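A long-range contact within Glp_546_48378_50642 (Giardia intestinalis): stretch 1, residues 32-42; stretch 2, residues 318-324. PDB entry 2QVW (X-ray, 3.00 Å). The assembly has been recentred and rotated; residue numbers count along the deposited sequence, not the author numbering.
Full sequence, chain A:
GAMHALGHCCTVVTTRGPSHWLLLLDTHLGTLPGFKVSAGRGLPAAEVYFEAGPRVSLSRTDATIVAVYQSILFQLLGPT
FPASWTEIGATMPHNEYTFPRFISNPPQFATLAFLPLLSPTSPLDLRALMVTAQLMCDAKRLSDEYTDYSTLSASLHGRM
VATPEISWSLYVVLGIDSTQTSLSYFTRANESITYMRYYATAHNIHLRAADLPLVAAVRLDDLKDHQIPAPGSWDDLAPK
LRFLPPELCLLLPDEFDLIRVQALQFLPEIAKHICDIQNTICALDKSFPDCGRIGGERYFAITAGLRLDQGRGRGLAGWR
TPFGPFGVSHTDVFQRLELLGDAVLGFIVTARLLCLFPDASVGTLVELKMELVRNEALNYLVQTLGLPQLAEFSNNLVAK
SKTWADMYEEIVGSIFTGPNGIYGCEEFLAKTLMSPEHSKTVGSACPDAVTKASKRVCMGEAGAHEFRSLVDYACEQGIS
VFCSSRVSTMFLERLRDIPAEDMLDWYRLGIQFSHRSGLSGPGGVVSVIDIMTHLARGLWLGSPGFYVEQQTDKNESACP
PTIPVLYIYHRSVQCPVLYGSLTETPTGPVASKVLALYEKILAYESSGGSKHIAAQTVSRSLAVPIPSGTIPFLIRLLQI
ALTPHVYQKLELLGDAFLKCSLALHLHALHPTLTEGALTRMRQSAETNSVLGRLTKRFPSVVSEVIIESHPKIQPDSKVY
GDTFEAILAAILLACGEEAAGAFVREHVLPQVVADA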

# COMPACT_ATOMS: atom_id res chain seq x y z
N LEU A 32 0.07 -12.12 2.88
CA LEU A 32 -1.18 -12.22 2.16
C LEU A 32 -2.28 -11.48 2.89
O LEU A 32 -2.55 -11.75 4.05
N PRO A 33 -2.93 -10.53 2.21
CA PRO A 33 -4.01 -9.74 2.80
C PRO A 33 -5.25 -10.58 3.11
O PRO A 33 -5.78 -11.27 2.24
N GLY A 34 -5.70 -10.54 4.36
CA GLY A 34 -6.87 -11.31 4.73
C GLY A 34 -8.05 -10.85 3.92
O GLY A 34 -7.91 -9.99 3.04
N PHE A 35 -9.22 -11.42 4.18
CA PHE A 35 -10.43 -11.03 3.47
C PHE A 35 -11.61 -11.75 4.08
O PHE A 35 -11.45 -12.84 4.62
N LYS A 36 -12.78 -11.15 4.06
CA LYS A 36 -13.92 -11.85 4.62
C LYS A 36 -14.82 -12.28 3.48
O LYS A 36 -14.78 -11.68 2.41
N VAL A 37 -15.58 -13.34 3.71
CA VAL A 37 -16.49 -13.90 2.71
C VAL A 37 -17.95 -13.80 3.15
O VAL A 37 -18.32 -14.27 4.22
N SER A 38 -18.77 -13.19 2.31
CA SER A 38 -20.18 -13.01 2.57
C SER A 38 -20.96 -14.32 2.76
O SER A 38 -20.42 -15.42 2.58
N ALA A 39 -22.22 -14.18 3.13
CA ALA A 39 -23.10 -15.31 3.35
C ALA A 39 -23.67 -15.79 2.02
O ALA A 39 -24.14 -14.98 1.22
N GLY A 40 -23.62 -17.10 1.80
CA GLY A 40 -24.12 -17.67 0.56
C GLY A 40 -23.84 -19.15 0.34
O GLY A 40 -23.58 -19.89 1.29
N ARG A 41 -23.90 -19.56 -0.93
CA ARG A 41 -23.69 -20.94 -1.39
C ARG A 41 -23.75 -22.06 -0.35
O ARG A 41 -22.94 -22.98 -0.39
N GLY A 42 -24.72 -22.01 0.55
CA GLY A 42 -24.82 -23.04 1.56
C GLY A 42 -24.03 -22.71 2.80
O GLY A 42 -24.46 -23.03 3.91
N GLY A 318 -15.81 -11.55 -6.03
CA GLY A 318 -16.60 -12.73 -5.79
C GLY A 318 -17.38 -12.48 -4.52
O GLY A 318 -18.10 -11.49 -4.44
N TRP A 319 -17.22 -13.35 -3.53
CA TRP A 319 -17.92 -13.19 -2.26
C TRP A 319 -16.94 -12.61 -1.26
O TRP A 319 -17.33 -12.08 -0.22
N ARG A 320 -15.67 -12.71 -1.61
CA ARG A 320 -14.59 -12.22 -0.76
C ARG A 320 -14.22 -10.75 -0.93
O ARG A 320 -14.32 -10.19 -2.02
N THR A 321 -13.79 -10.14 0.17
CA THR A 321 -13.39 -8.74 0.17
C THR A 321 -12.15 -8.59 1.04
O THR A 321 -12.23 -8.72 2.25
N PRO A 322 -10.99 -8.32 0.41
CA PRO A 322 -9.67 -8.14 1.03
C PRO A 322 -9.56 -6.88 1.88
O PRO A 322 -10.02 -5.81 1.48
N PHE A 323 -8.95 -7.00 3.05
CA PHE A 323 -8.79 -5.84 3.91
C PHE A 323 -7.33 -5.65 4.28
O PHE A 323 -6.60 -6.61 4.50
N GLY A 324 -6.91 -4.40 4.33
CA GLY A 324 -5.53 -4.11 4.68
C GLY A 324 -5.26 -4.32 6.15
O GLY A 324 -6.19 -4.63 6.91

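Strands 35-37 and 320-322 run antiparallel, and the backbone sets the frame for the side chains. Lys36 and Thr321 form the hydrogen-bonded pair: Lys36 N donates to Thr321 O (3.1 Å), and Thr321 N donates to Lys36 O (2.9 Å). Phe323 N to Gly34 O (3.2 Å) and Ser38 N to Trp319 O (3.1 Å) extend the ladder at its two ends.

Phe35, Val37, Arg320 and Pro322 share one face of this two-stranded unit. Phe35 is p (chi1 67°, chi2 -81°). Its ring stands out from this face, and Phe35 CD2 lies 3.0 Å from Arg320 CB, a tight approach. Phe35 CB lies 4.3 Å from Pro322 CB. Arg320 is also p, then t at chi2 and chi3, with chi4 at -69°. Arg320 CB is 3.8 Å from Val37 CG1, while the extended chain carries the guanidinium away from stretch 1. Val37 is m. The Pro322 ring is C-gamma exo.

Lys36 and Thr321 point to the other face. Lys36 is p, then t, t and m, and is exposed. Thr321 is m, and its OG1 is hydrogen-bonded to a residue adjoining one of the stretches. Neither side chain makes a polar contact across the pair.

Phe323 starts sideways, but its p rotamer (chi1 51°, chi2 -93°) brings the ring over the backbone of stretch 1. Gly34 lies over one ring face, with Gly34 CA 4.2 Å from the centroid of the Phe323 ring in a CH-pi contact. The absence of a side chain matters here: an ideal CB on Gly34 would sit 2.7 Å from Phe323 CZ. Phe35 N is 3.0 Å from Phe323 CE1.

Trp319 has the largest area covered by the opposite stretch. It is m, with chi2 at 69°, and its indole reaches the residues after strand 35-37, with its edge to Ser38 and Ala39. Ser38, p, points toward it, with Ser38 OG 3.0 Å from Trp319 CE3; that hydroxyl is hydrogen-bonded elsewhere in the structure. Ala39 O lies 3.0 Å from Trp319 CZ3. Gly40 CA is 3.3 Å from Trp319 CZ3. An ideal CB on Gly40 would fall 1.8 Å from Trp319 CZ3, a clash.

Arg41 covers one indole face. Chi1 is m, but chi2 (93°) and chi3 (109°) are off the wells. This bent chain lays the guanidinium flat on Trp319, planes at 13°. Arg41 CZ lies 3.2 Å from the centroid of the Trp319 five-membered ring, a cation-pi contact. Arg41 NE and Trp319 NE1, 2.9 Å apart, are both donors and form no hydrogen bond.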

# COMPACT_ATOMS: atom_id res chain seq x y z
CB LEU A 32 -1.59 -13.69 1.99
CG LEU A 32 -0.56 -14.56 1.25
CD1 LEU A 32 -1.15 -15.92 1.02
CD2 LEU A 32 -0.17 -13.93 -0.08
CB PRO A 33 -4.28 -8.68 1.73
CG PRO A 33 -4.00 -9.44 0.46
CD PRO A 33 -2.72 -10.16 0.80
CB PHE A 35 -10.32 -11.39 1.99
CG PHE A 35 -10.28 -12.85 1.72
CD1 PHE A 35 -9.11 -13.58 1.87
CD2 PHE A 35 -11.43 -13.51 1.33
CE1 PHE A 35 -9.08 -14.95 1.63
CE2 PHE A 35 -11.42 -14.88 1.09
CZ PHE A 35 -10.24 -15.60 1.24
CB LYS A 36 -14.65 -10.98 5.65
CG LYS A 36 -14.90 -9.54 5.26
CD LYS A 36 -15.39 -8.75 6.47
CE LYS A 36 -15.91 -7.37 6.05
NZ LYS A 36 -14.85 -6.51 5.45
CB VAL A 37 -16.17 -15.38 2.42
CG1 VAL A 37 -15.10 -15.50 1.36
CG2 VAL A 37 -15.70 -16.05 3.69
CB SER A 38 -20.80 -12.21 1.43
OG SER A 38 -20.52 -12.83 0.20
CB ALA A 39 -24.21 -14.89 4.28
CB ARG A 41 -22.36 -21.06 -2.15
CG ARG A 41 -22.12 -20.00 -3.21
CD ARG A 41 -21.35 -18.86 -2.61
NE ARG A 41 -19.97 -18.79 -3.08
CZ ARG A 41 -18.94 -18.47 -2.31
NH1 ARG A 41 -19.13 -18.19 -1.02
NH2 ARG A 41 -17.71 -18.43 -2.82
CB TRP A 319 -18.42 -14.53 -1.74
CG TRP A 319 -19.40 -15.21 -2.66
CD1 TRP A 319 -19.13 -15.76 -3.88
CD2 TRP A 319 -20.80 -15.38 -2.44
NE1 TRP A 319 -20.28 -16.26 -4.44
CE2 TRP A 319 -21.32 -16.05 -3.57
CE3 TRP A 319 -21.67 -15.05 -1.40
CZ2 TRP A 319 -22.68 -16.38 -3.69
CZ3 TRP A 319 -23.02 -15.38 -1.52
CH2 TRP A 319 -23.51 -16.04 -2.65
CB ARG A 320 -13.36 -13.09 -0.99
CG ARG A 320 -13.04 -13.28 -2.45
CD ARG A 320 -11.77 -14.08 -2.64
NE ARG A 320 -11.42 -14.12 -4.05
CZ ARG A 320 -12.12 -14.77 -4.96
NH1 ARG A 320 -13.21 -15.45 -4.60
NH2 ARG A 320 -11.76 -14.73 -6.24
CB THR A 321 -14.49 -7.86 0.75
OG1 THR A 321 -15.63 -7.90 -0.12
CG2 THR A 321 -14.02 -6.43 0.87
CB PRO A 322 -8.72 -8.08 -0.17
CG PRO A 322 -9.50 -8.72 -1.29
CD PRO A 322 -10.89 -8.20 -1.05
CB PHE A 323 -9.64 -5.97 5.17
CG PHE A 323 -9.46 -7.27 5.91
CD1 PHE A 323 -10.30 -8.35 5.66
CD2 PHE A 323 -8.46 -7.42 6.86
CE1 PHE A 323 -10.16 -9.55 6.35
CE2 PHE A 323 -8.31 -8.61 7.56
CZ PHE A 323 -9.16 -9.68 7.30